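Local coordinates for tudor and KH domain-containing protein homolog (Bombyx mori, PDB 5VQH) that takes part in primary piRNA biogenesis, its extended Tudor domain recognising symmetrically dimethylated arginines of the Piwi proteins Siwi and Ago3, at residues E57-K62 with E126-R131; A81-D86 with Y116-Y121; Y90-H95 with A109-L114; S104-A109 with Y121-E126. All blocks are in the same frame, centred on the assembly; numbering follows the deposited sequence.

Contact 1. Residues E57-K62 with E126-R131; sequences EYYSKK and ELCELR
Y59, on the last part of helix 43-59, faces C128 with their CA atoms 8.1 Å apart; residues 127-131 run here as an extended chain, with a weakly bonded strand at about 128-129. The Y59 hydroxyl bridges to that backbone. It donates to the carbonyl of E129, OH to O 2.6 Å, in the carbonyl plane and on a lone pair, and it accepts the amide of R131, N to OH 3.0 Å, at a nearly straight 163°. Both partners lie near the ring plane, at its edge, so two bonds grip one phenolic oxygen in a buried place. Further down the same ring, CE1 rests 3.7 Å from C128 CB, while the sulfur sits oblique to the ring. A chi1 near trans turns the Y58 ring so that one face meets R131: the guanidinium carbon CZ stands 5.0 Å from the ring centroid and 14° off the normal, a cation-pi contact, although the two planes are 47° apart. The Y58 hydroxyl bonds to H68, and R131 also pairs with D133. This is helix-to-sheet packing in the extended Tudor domain, joining the Y58-Y59 part of the helix to the edge strand of the Tudor sheet.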
# COMPACT_ATOMS: atom_id res chain seq x y z
N GLU A 57 -11.80 10.67 -14.61
CA GLU A 57 -12.55 11.44 -15.62
C GLU A 57 -12.36 12.95 -15.30
O GLU A 57 -12.14 13.77 -16.19
CB GLU A 57 -14.05 11.05 -15.66
N TYR A 58 -12.39 13.28 -14.02
CA TYR A 58 -12.41 14.67 -13.58
C TYR A 58 -11.05 15.35 -13.79
O TYR A 58 -10.94 16.36 -14.51
CB TYR A 58 -12.82 14.71 -12.11
CG TYR A 58 -12.92 16.08 -11.53
CD1 TYR A 58 -14.00 16.88 -11.80
CD2 TYR A 58 -11.94 16.57 -10.68
CE1 TYR A 58 -14.11 18.16 -11.26
CE2 TYR A 58 -12.02 17.85 -10.14
CZ TYR A 58 -13.11 18.65 -10.42
OH TYR A 58 -13.20 19.91 -9.88
N TYR A 59 -10.01 14.80 -13.18
CA TYR A 59 -8.67 15.41 -13.26
C TYR A 59 -8.05 15.26 -14.68
O TYR A 59 -6.97 15.76 -14.96
CB TYR A 59 -7.74 14.86 -12.16
CG TYR A 59 -8.09 15.36 -10.76
CD1 TYR A 59 -7.77 16.65 -10.37
CD2 TYR A 59 -8.69 14.54 -9.81
CE1 TYR A 59 -8.05 17.11 -9.09
CE2 TYR A 59 -8.99 14.99 -8.55
CZ TYR A 59 -8.67 16.29 -8.19
OH TYR A 59 -8.97 16.78 -6.92
N SER A 60 -8.74 14.60 -15.58
CA SER A 60 -8.22 14.44 -16.92
C SER A 60 -8.63 15.63 -17.78
O SER A 60 -8.15 15.76 -18.90
CB SER A 60 -8.71 13.13 -17.54
OG SER A 60 -7.96 12.04 -17.01
N LYS A 61 -9.49 16.48 -17.25
CA LYS A 61 -9.77 17.74 -17.90
C LYS A 61 -8.96 18.88 -17.34
O LYS A 61 -8.96 19.12 -16.12
CB LYS A 61 -11.22 18.12 -17.70
CG LYS A 61 -12.21 17.16 -18.30
CD LYS A 61 -13.61 17.56 -17.84
CE LYS A 61 -14.68 16.67 -18.44
NZ LYS A 61 -14.23 15.25 -18.56
N LYS A 62 -8.35 19.64 -18.26
CA LYS A 62 -7.59 20.86 -17.95
C LYS A 62 -8.36 21.84 -17.08
O LYS A 62 -7.84 22.34 -16.08
CB LYS A 62 -7.14 21.56 -19.26
N GLU A 126 2.79 17.99 -11.68
CA GLU A 126 1.61 17.31 -12.17
C GLU A 126 0.67 16.84 -11.06
O GLU A 126 -0.29 16.14 -11.33
CB GLU A 126 2.03 16.13 -13.08
CG GLU A 126 2.82 15.02 -12.39
CD GLU A 126 3.35 13.99 -13.38
OE1 GLU A 126 2.51 13.31 -14.00
OE2 GLU A 126 4.60 13.89 -13.53
N LEU A 127 0.94 17.21 -9.81
CA LEU A 127 -0.01 16.97 -8.71
C LEU A 127 -1.11 18.05 -8.68
O LEU A 127 -0.90 19.19 -9.16
CB LEU A 127 0.71 16.95 -7.35
CG LEU A 127 1.94 16.05 -7.19
CD1 LEU A 127 2.67 16.35 -5.89
CD2 LEU A 127 1.53 14.60 -7.26
N CYS A 128 -2.28 17.69 -8.15
CA CYS A 128 -3.38 18.61 -8.05
C CYS A 128 -3.93 18.59 -6.65
O CYS A 128 -3.70 17.63 -5.93
CB CYS A 128 -4.50 18.21 -9.00
SG CYS A 128 -4.13 18.58 -10.71
N GLU A 129 -4.65 19.63 -6.27
CA GLU A 129 -5.32 19.61 -5.00
C GLU A 129 -6.44 18.57 -5.09
O GLU A 129 -7.18 18.49 -6.08
CB GLU A 129 -5.93 20.97 -4.66
CG GLU A 129 -6.65 20.99 -3.29
CD GLU A 129 -8.14 21.39 -3.35
OE1 GLU A 129 -8.57 22.04 -4.34
OE2 GLU A 129 -8.89 21.06 -2.40
N LEU A 130 -6.55 17.78 -4.03
CA LEU A 130 -7.64 16.83 -3.89
C LEU A 130 -8.92 17.51 -3.35
O LEU A 130 -8.95 18.00 -2.25
CB LEU A 130 -7.23 15.65 -2.98
CG LEU A 130 -8.24 14.50 -2.91
CD1 LEU A 130 -8.45 13.83 -4.27
CD2 LEU A 130 -7.88 13.48 -1.86
N ARG A 131 -9.96 17.55 -4.17
CA ARG A 131 -11.30 17.97 -3.77
C ARG A 131 -11.76 17.26 -2.50
O ARG A 131 -11.68 16.03 -2.41
CB ARG A 131 -12.29 17.65 -4.89
CG ARG A 131 -12.74 18.82 -5.71
CD ARG A 131 -14.20 18.65 -6.06
NE ARG A 131 -14.42 17.38 -6.76
CZ ARG A 131 -15.57 16.69 -6.76
NH1 ARG A 131 -15.65 15.55 -7.44
NH2 ARG A 131 -16.63 17.13 -6.09

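Contact 2. Residues A81-D86 with Y116-Y121; sequences AVFRHD and YGDSEY. With 2MR (n3, n4-dimethylarginine), chain C.
F83 and D118 meet at about a right angle, ring and carboxylate planes 72° apart, in the dimethylarginine pocket of the Tudor domain, an aromatic cage closed by an acidic side chain. F83 CE1 comes obliquely within 3.2 Å of D118 OD1. The guanidinium of the bound dimethylarginine lies between two rings: Y116 covers it from one side, its CG 3.5 Å from the ligand CZ, and F83 presents a face from the other, its CD2 3.9 Å from the ligand NH1. D118 then fixes the rotation of the group, because OD2 accepts the ligand NH2 at 3.0 Å and 157°, while the bond from the same nitrogen to OD1 is weak. Charge pairing probably strengthens this hold. D86 OD1 packs against the ligand CA and CB and is held by R88 and the Y90 hydroxyl. Away from the ligand, E120 sets its CG at the edge of the F83 ring and turns its carboxylate to R84. The R84 chain, extended from CG to NE, crosses E120 at about a right angle; NE lies 3.0 Å from E120 OE1 in a salt bridge, straight at 165°, with OE1 in the guanidinium plane but met from above its own carboxylate plane.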
# COMPACT_ATOMS: atom_id res chain seq x y z
N ALA A 81 -2.91 12.48 -7.68
CA ALA A 81 -1.68 12.17 -8.41
C ALA A 81 -1.86 11.08 -9.45
O ALA A 81 -2.48 10.07 -9.20
CB ALA A 81 -0.57 11.75 -7.46
N VAL A 82 -1.26 11.28 -10.61
CA VAL A 82 -1.30 10.27 -11.62
C VAL A 82 -0.35 9.17 -11.19
O VAL A 82 0.60 9.42 -10.52
CB VAL A 82 -0.87 10.86 -12.98
CG1 VAL A 82 -0.58 9.75 -13.99
CG2 VAL A 82 -1.92 11.85 -13.49
N PHE A 83 -0.68 7.95 -11.56
CA PHE A 83 0.19 6.80 -11.41
C PHE A 83 0.82 6.56 -12.77
O PHE A 83 0.11 6.38 -13.75
CB PHE A 83 -0.65 5.63 -11.01
CG PHE A 83 0.09 4.35 -10.81
CD1 PHE A 83 1.20 4.28 -9.99
CD2 PHE A 83 -0.40 3.16 -11.37
CE1 PHE A 83 1.84 3.06 -9.74
CE2 PHE A 83 0.24 1.96 -11.13
CZ PHE A 83 1.37 1.90 -10.30
N ARG A 84 2.14 6.59 -12.86
CA ARG A 84 2.79 6.58 -14.17
C ARG A 84 2.46 5.35 -15.01
O ARG A 84 2.33 5.47 -16.21
CB ARG A 84 4.31 6.75 -14.03
CG ARG A 84 5.07 5.57 -13.43
CD ARG A 84 6.53 5.99 -13.22
NE ARG A 84 7.43 4.93 -12.73
CZ ARG A 84 8.17 4.12 -13.50
NH1 ARG A 84 8.11 4.18 -14.83
NH2 ARG A 84 8.96 3.22 -12.93
N HIS A 85 2.29 4.19 -14.40
CA HIS A 85 2.02 2.97 -15.17
C HIS A 85 0.65 2.82 -15.81
O HIS A 85 0.52 1.99 -16.69
CB HIS A 85 2.32 1.72 -14.36
CG HIS A 85 3.75 1.61 -13.95
ND1 HIS A 85 4.14 1.18 -12.70
CD2 HIS A 85 4.89 1.91 -14.62
CE1 HIS A 85 5.46 1.20 -12.62
NE2 HIS A 85 5.94 1.64 -13.77
N ASP A 86 -0.37 3.58 -15.39
CA ASP A 86 -1.65 3.55 -16.11
C ASP A 86 -2.24 4.90 -16.50
O ASP A 86 -3.28 4.97 -17.16
CB ASP A 86 -2.71 2.75 -15.35
CG ASP A 86 -3.09 3.36 -14.01
OD1 ASP A 86 -3.89 2.71 -13.31
OD2 ASP A 86 -2.61 4.46 -13.65
N TYR A 116 -3.54 1.71 -2.12
CA TYR A 116 -2.81 0.65 -2.79
C TYR A 116 -1.53 0.30 -2.07
O TYR A 116 -1.27 -0.87 -1.86
CB TYR A 116 -2.51 1.07 -4.23
CG TYR A 116 -3.75 1.11 -5.08
CD1 TYR A 116 -4.30 -0.06 -5.61
CD2 TYR A 116 -4.42 2.28 -5.30
CE1 TYR A 116 -5.45 -0.02 -6.38
CE2 TYR A 116 -5.56 2.33 -6.07
CZ TYR A 116 -6.09 1.19 -6.60
OH TYR A 116 -7.26 1.27 -7.35
N GLY A 117 -0.73 1.32 -1.71
CA GLY A 117 0.42 1.16 -0.83
C GLY A 117 1.75 1.27 -1.53
O GLY A 117 2.82 1.27 -0.88
N ASP A 118 1.73 1.38 -2.84
CA ASP A 118 2.97 1.65 -3.53
C ASP A 118 3.35 3.12 -3.51
O ASP A 118 2.54 4.00 -3.21
CB ASP A 118 2.96 1.10 -4.95
CG ASP A 118 1.72 1.48 -5.75
OD1 ASP A 118 1.84 1.43 -6.98
OD2 ASP A 118 0.65 1.78 -5.21
N SER A 119 4.62 3.35 -3.80
CA SER A 119 5.24 4.66 -3.74
C SER A 119 5.99 4.92 -5.05
O SER A 119 6.74 4.06 -5.49
CB SER A 119 6.21 4.71 -2.57
OG SER A 119 5.58 5.19 -1.41
N GLU A 120 5.78 6.09 -5.65
CA GLU A 120 6.48 6.53 -6.84
C GLU A 120 6.92 8.00 -6.67
O GLU A 120 6.39 8.72 -5.85
CB GLU A 120 5.58 6.47 -8.08
CG GLU A 120 5.07 5.10 -8.49
CD GLU A 120 6.18 4.17 -9.03
OE1 GLU A 120 7.09 4.66 -9.77
OE2 GLU A 120 6.11 2.95 -8.69
N TYR A 121 7.89 8.40 -7.48
CA TYR A 121 8.43 9.74 -7.48
C TYR A 121 7.70 10.44 -8.61
O TYR A 121 7.77 9.98 -9.75
CB TYR A 121 9.92 9.73 -7.79
CG TYR A 121 10.80 9.27 -6.65
CD1 TYR A 121 10.93 10.04 -5.51
CD2 TYR A 121 11.53 8.08 -6.73
CE1 TYR A 121 11.73 9.65 -4.47
CE2 TYR A 121 12.34 7.67 -5.70
CZ TYR A 121 12.43 8.45 -4.57
OH TYR A 121 13.24 8.07 -3.52
N 2MR C . -4.59 -1.67 -12.91
CA 2MR C . -3.65 -0.54 -13.07
CB 2MR C . -3.21 -0.07 -11.69
CG 2MR C . -4.36 0.13 -10.72
CD 2MR C . -3.88 1.11 -9.67
NE 2MR C . -2.80 0.52 -8.92
CZ 2MR C . -2.06 1.25 -8.12
NH1 2MR C . -2.29 2.48 -8.05
CQ1 2MR C . -1.58 3.43 -7.22
NH2 2MR C . -1.07 0.70 -7.41
CQ2 2MR C . -0.73 -0.71 -7.46
C 2MR C . -2.41 -0.83 -13.90
O 2MR C . -1.42 -0.07 -13.89
OXT 2MR C . -2.33 -1.83 -14.62

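Contact 3. Residues Y90-H95 with A109-L114; sequences YRARVH and ADVFYL. With 2MR (n3, n4-dimethylarginine), chain C.
Y90 and Y113 touch where CB of Y90 comes to 3.6 Å from CD1 of Y113, at the edge of the Y113 ring. Each also meets the bound dimethylarginine. The Y90 ring takes the ligand NH1 over the centre of one face, 3.8 Å above the plane, and its OH lies 3.0 Å from the ligand CD. Y113 receives the methyl group CQ1, which lies 3.4 Å from its CG and approaches obliquely. An alanine in place of Y90 would probably leave the NH1 edge of the guanidinium and the ligand CD without their aromatic cover and deprive D86 OD1 of its hydroxyl partner.

The next shell positions both rings. Y90 OH bonds to D86, while Y113 OH bonds to the V82 carbonyl, so each ring is held at its far end. Behind them the strands pair antiparallel: R93 and F112 form a hydrogen-bonded pair, with R93 N to F112 O at 2.9 Å, and A92 with Y113 and V94 with V111 are non-hydrogen-bonded pairs. A92 CB packs on V111 CB at 3.9 Å on the sheet face that also carries Y113. L114 N continues the ladder to R91 O. At the opposite end, H95 ND1 donates to D110 OD2, 3.0 Å, from above the carboxylate plane; with CG of each anti to its own backbone N (chi1 169° and 172°), the two side chains lie alongside each other. The arrangement is a beta hairpin of the Tudor domain, strands 89-98 and 108-113, whose Y90 and Y113 furnish two walls of the aromatic cage.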
# COMPACT_ATOMS: atom_id res chain seq x y z
N TYR A 90 -5.12 9.13 -8.56
CA TYR A 90 -5.18 8.43 -7.28
C TYR A 90 -4.96 9.41 -6.12
O TYR A 90 -4.47 10.54 -6.27
CB TYR A 90 -4.15 7.30 -7.27
CG TYR A 90 -4.42 6.25 -8.32
CD1 TYR A 90 -5.34 5.26 -8.10
CD2 TYR A 90 -3.78 6.27 -9.56
CE1 TYR A 90 -5.62 4.30 -9.06
CE2 TYR A 90 -4.05 5.32 -10.54
CZ TYR A 90 -4.98 4.32 -10.27
OH TYR A 90 -5.32 3.32 -11.18
N ARG A 91 -5.38 8.98 -4.95
CA ARG A 91 -5.16 9.72 -3.76
C ARG A 91 -3.82 9.26 -3.24
O ARG A 91 -3.60 8.04 -3.08
CB ARG A 91 -6.24 9.42 -2.73
CG ARG A 91 -7.64 9.68 -3.22
CD ARG A 91 -8.73 9.50 -2.16
NE ARG A 91 -8.86 8.16 -1.56
CZ ARG A 91 -9.73 7.86 -0.59
NH1 ARG A 91 -10.54 8.79 -0.08
NH2 ARG A 91 -9.77 6.64 -0.09
N ALA A 92 -2.94 10.22 -2.98
CA ALA A 92 -1.62 9.92 -2.47
C ALA A 92 -1.23 10.92 -1.39
O ALA A 92 -1.77 12.03 -1.34
CB ALA A 92 -0.64 10.00 -3.60
N ARG A 93 -0.29 10.53 -0.54
CA ARG A 93 0.25 11.41 0.50
C ARG A 93 1.70 11.73 0.13
O ARG A 93 2.47 10.84 -0.17
CB ARG A 93 0.17 10.71 1.85
CG ARG A 93 0.55 11.57 3.04
CD ARG A 93 0.64 10.77 4.34
NE ARG A 93 -0.67 10.27 4.82
CZ ARG A 93 -1.68 11.02 5.29
NH1 ARG A 93 -1.63 12.36 5.35
NH2 ARG A 93 -2.79 10.42 5.68
N VAL A 94 2.07 13.00 0.15
CA VAL A 94 3.42 13.40 -0.15
C VAL A 94 4.30 12.93 0.99
O VAL A 94 4.10 13.36 2.13
CB VAL A 94 3.49 14.94 -0.31
CG1 VAL A 94 4.92 15.38 -0.53
CG2 VAL A 94 2.63 15.39 -1.52
N HIS A 95 5.24 12.03 0.72
CA HIS A 95 6.10 11.52 1.78
C HIS A 95 7.38 12.31 1.90
O HIS A 95 7.89 12.52 2.99
CB HIS A 95 6.42 10.05 1.56
CG HIS A 95 7.50 9.53 2.47
ND1 HIS A 95 8.82 9.40 2.07
CD2 HIS A 95 7.46 9.13 3.76
CE1 HIS A 95 9.54 8.94 3.08
NE2 HIS A 95 8.74 8.75 4.11
N ALA A 109 8.32 14.68 -5.97
CA ALA A 109 7.74 14.27 -4.70
C ALA A 109 7.67 12.76 -4.62
O ALA A 109 7.30 12.10 -5.58
CB ALA A 109 6.37 14.86 -4.56
N ASP A 110 8.07 12.21 -3.49
CA ASP A 110 7.95 10.81 -3.24
C ASP A 110 6.54 10.72 -2.70
O ASP A 110 6.29 11.22 -1.62
CB ASP A 110 8.97 10.40 -2.19
CG ASP A 110 8.80 8.97 -1.71
OD1 ASP A 110 7.96 8.25 -2.29
OD2 ASP A 110 9.49 8.59 -0.74
N VAL A 111 5.63 10.09 -3.46
CA VAL A 111 4.22 9.92 -3.03
C VAL A 111 3.80 8.48 -2.74
O VAL A 111 4.23 7.54 -3.38
CB VAL A 111 3.24 10.52 -4.04
CG1 VAL A 111 3.60 11.98 -4.31
CG2 VAL A 111 3.20 9.76 -5.34
N PHE A 112 2.98 8.34 -1.72
CA PHE A 112 2.45 7.06 -1.27
C PHE A 112 0.98 6.99 -1.68
O PHE A 112 0.15 7.78 -1.18
CB PHE A 112 2.58 7.00 0.21
CG PHE A 112 1.90 5.84 0.85
CD1 PHE A 112 2.46 4.58 0.80
CD2 PHE A 112 0.74 6.01 1.58
CE1 PHE A 112 1.85 3.52 1.44
CE2 PHE A 112 0.14 4.94 2.22
CZ PHE A 112 0.69 3.71 2.16
N TYR A 113 0.67 6.08 -2.62
CA TYR A 113 -0.69 5.85 -3.11
C TYR A 113 -1.52 5.15 -2.03
O TYR A 113 -1.35 3.95 -1.74
CB TYR A 113 -0.64 5.06 -4.40
CG TYR A 113 -0.00 5.86 -5.52
CD1 TYR A 113 -0.74 6.79 -6.23
CD2 TYR A 113 1.31 5.70 -5.83
CE1 TYR A 113 -0.17 7.53 -7.24
CE2 TYR A 113 1.91 6.44 -6.83
CZ TYR A 113 1.17 7.35 -7.52
OH TYR A 113 1.77 8.07 -8.52
N LEU A 114 -2.41 5.94 -1.42
CA LEU A 114 -3.04 5.62 -0.14
C LEU A 114 -4.01 4.41 -0.15
O LEU A 114 -4.24 3.81 0.87
CB LEU A 114 -3.82 6.85 0.34
CG LEU A 114 -3.01 7.95 0.97
CD1 LEU A 114 -3.79 9.25 0.99
CD2 LEU A 114 -2.61 7.58 2.35
N 2MR C . -4.59 -1.67 -12.91
CA 2MR C . -3.65 -0.54 -13.07
CB 2MR C . -3.21 -0.07 -11.69
CG 2MR C . -4.36 0.13 -10.72
CD 2MR C . -3.88 1.11 -9.67
NE 2MR C . -2.80 0.52 -8.92
CZ 2MR C . -2.06 1.25 -8.12
NH1 2MR C . -2.29 2.48 -8.05
CQ1 2MR C . -1.58 3.43 -7.22
NH2 2MR C . -1.07 0.70 -7.41
CQ2 2MR C . -0.73 -0.71 -7.46
C 2MR C . -2.41 -0.83 -13.90
O 2MR C . -1.42 -0.07 -13.89
OXT 2MR C . -2.33 -1.83 -14.62

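Contact 4. Residues S104-A109 with Y121-E126; sequences SSQQVA and YVATHE
T124 reaches Q107 and A109 across the strand pair, and its side chain can be followed outward from CB, which lies 3.8 Å from the carbonyl O of Q107. The methyl CG2, anti to the carbonyl carbon, lies 3.6 Å from Q107 O and 3.9 Å from A109 CB. The hydroxyl OG1 takes the other branch, chi1 61°, and stands 2.6 Å from a water that in turn donates to Q107 OE1; its distance to the Q107 carbonyl is longer, and any bond there is weak and not settled. The T124 amide is what grips that carbonyl, N to O 3.0 Å and nearly straight at 175°. Replacing T124 by an alanine is likely to cost the water one of its two protein partners and to open a gap beside A109 CB.

Further along, A109 and V122 make a hydrogen-bonded antiparallel pair with two backbone bonds, and V108 with A123 a non-hydrogen-bonded one. V108 puts CG2 anti to its backbone N and touches Y121 CB at 3.6 Å. The Q106 amide end lies against A123 CB, NE2 being 3.7 Å away. Beyond the pair the chain turns into a 3-10 segment at 124-126, while the Y121 ring forms a cation-pi contact with R98. Here strands 108-113 and 119-123 join as a beta hairpin at the edge of the five-stranded antiparallel Tudor sheet.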
# COMPACT_ATOMS: atom_id res chain seq x y z
N SER A 104 15.37 23.04 -12.65
CA SER A 104 15.02 23.80 -11.45
C SER A 104 13.51 24.00 -11.33
O SER A 104 12.98 24.22 -10.23
CB SER A 104 15.80 25.13 -11.37
OG SER A 104 15.60 26.00 -12.49
N SER A 105 12.82 23.87 -12.47
CA SER A 105 11.36 23.93 -12.51
C SER A 105 10.67 22.71 -11.92
O SER A 105 9.43 22.64 -11.91
CB SER A 105 10.90 24.02 -13.96
OG SER A 105 11.23 22.80 -14.62
N GLN A 106 11.46 21.73 -11.47
CA GLN A 106 10.92 20.43 -11.09
C GLN A 106 11.52 19.86 -9.85
O GLN A 106 12.54 19.18 -9.89
CB GLN A 106 11.12 19.40 -12.20
CG GLN A 106 10.21 19.61 -13.38
CD GLN A 106 9.65 18.31 -13.91
OE1 GLN A 106 10.28 17.26 -13.80
NE2 GLN A 106 8.46 18.38 -14.49
N GLN A 107 10.86 20.09 -8.74
CA GLN A 107 11.04 19.22 -7.62
C GLN A 107 10.25 17.98 -7.91
O GLN A 107 9.30 17.99 -8.72
CB GLN A 107 10.56 19.82 -6.34
CG GLN A 107 11.54 20.77 -5.72
CD GLN A 107 11.19 22.18 -6.02
OE1 GLN A 107 10.22 22.72 -5.47
NE2 GLN A 107 11.98 22.81 -6.87
N VAL A 108 10.64 16.91 -7.25
CA VAL A 108 10.00 15.64 -7.43
C VAL A 108 9.55 15.19 -6.03
O VAL A 108 10.26 15.35 -5.02
CB VAL A 108 10.92 14.66 -8.17
CG1 VAL A 108 12.24 14.47 -7.47
CG2 VAL A 108 10.25 13.31 -8.32
N ALA A 109 8.32 14.68 -5.97
CA ALA A 109 7.74 14.27 -4.70
C ALA A 109 7.67 12.76 -4.62
O ALA A 109 7.30 12.10 -5.58
CB ALA A 109 6.37 14.86 -4.56
N TYR A 121 7.89 8.40 -7.48
CA TYR A 121 8.43 9.74 -7.48
C TYR A 121 7.70 10.44 -8.61
O TYR A 121 7.77 9.98 -9.75
CB TYR A 121 9.92 9.73 -7.79
CG TYR A 121 10.80 9.27 -6.65
CD1 TYR A 121 10.93 10.04 -5.51
CD2 TYR A 121 11.53 8.08 -6.73
CE1 TYR A 121 11.73 9.65 -4.47
CE2 TYR A 121 12.34 7.67 -5.70
CZ TYR A 121 12.43 8.45 -4.57
OH TYR A 121 13.24 8.07 -3.52
N VAL A 122 6.98 11.50 -8.29
CA VAL A 122 6.19 12.23 -9.26
C VAL A 122 6.66 13.67 -9.20
O VAL A 122 6.96 14.20 -8.13
CB VAL A 122 4.69 12.15 -8.91
CG1 VAL A 122 3.87 13.22 -9.61
CG2 VAL A 122 4.15 10.78 -9.27
N ALA A 123 6.74 14.29 -10.35
CA ALA A 123 7.13 15.68 -10.43
C ALA A 123 6.03 16.45 -9.76
O ALA A 123 4.86 16.15 -9.98
CB ALA A 123 7.25 16.09 -11.88
N THR A 124 6.39 17.43 -8.96
CA THR A 124 5.37 18.16 -8.27
C THR A 124 4.49 18.95 -9.21
O THR A 124 3.37 19.30 -8.86
CB THR A 124 5.95 19.12 -7.22
OG1 THR A 124 6.79 20.05 -7.85
CG2 THR A 124 6.75 18.36 -6.16
N HIS A 125 4.97 19.20 -10.42
CA HIS A 125 4.22 19.96 -11.42
C HIS A 125 2.87 19.32 -11.75
O HIS A 125 1.90 20.00 -12.07
CB HIS A 125 5.06 20.12 -12.69
CG HIS A 125 4.33 20.80 -13.80
ND1 HIS A 125 3.68 20.10 -14.80
CD2 HIS A 125 4.13 22.11 -14.06
CE1 HIS A 125 3.12 20.96 -15.64
NE2 HIS A 125 3.37 22.19 -15.21
N GLU A 126 2.79 17.99 -11.68
CA GLU A 126 1.61 17.31 -12.17
C GLU A 126 0.67 16.84 -11.06
O GLU A 126 -0.29 16.14 -11.33
CB GLU A 126 2.03 16.13 -13.08
CG GLU A 126 2.82 15.02 -12.39
CD GLU A 126 3.35 13.99 -13.38
OE1 GLU A 126 2.51 13.31 -14.00
OE2 GLU A 126 4.60 13.89 -13.53
O HOH W 1 7.73 22.12 -6.52

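Overall arrangement
All four contacts reach one antiparallel sheet, in the order 119-123, 108-113, 89-98, 78-82, 128-129; contact 1 joins helix 43-59 to it, through strand 128-129. Contacts 2 and 3, with centres 8 Å apart, both reach the dimethylarginine and together supply seven of the nine pocket residues; V111 N to E120 O, at 2.9 Å, joins them. Contact 4 carries the 108-113 and 119-123 pairing away from the cage, the V122 side chain still about 10 Å from the ligand. Contact 1 lies further off, with the L130 side chain about 13 Å away. L127 ties it back, packing its CD2 3.5 Å from A81 CB and 3.6 Å from V122 CG1.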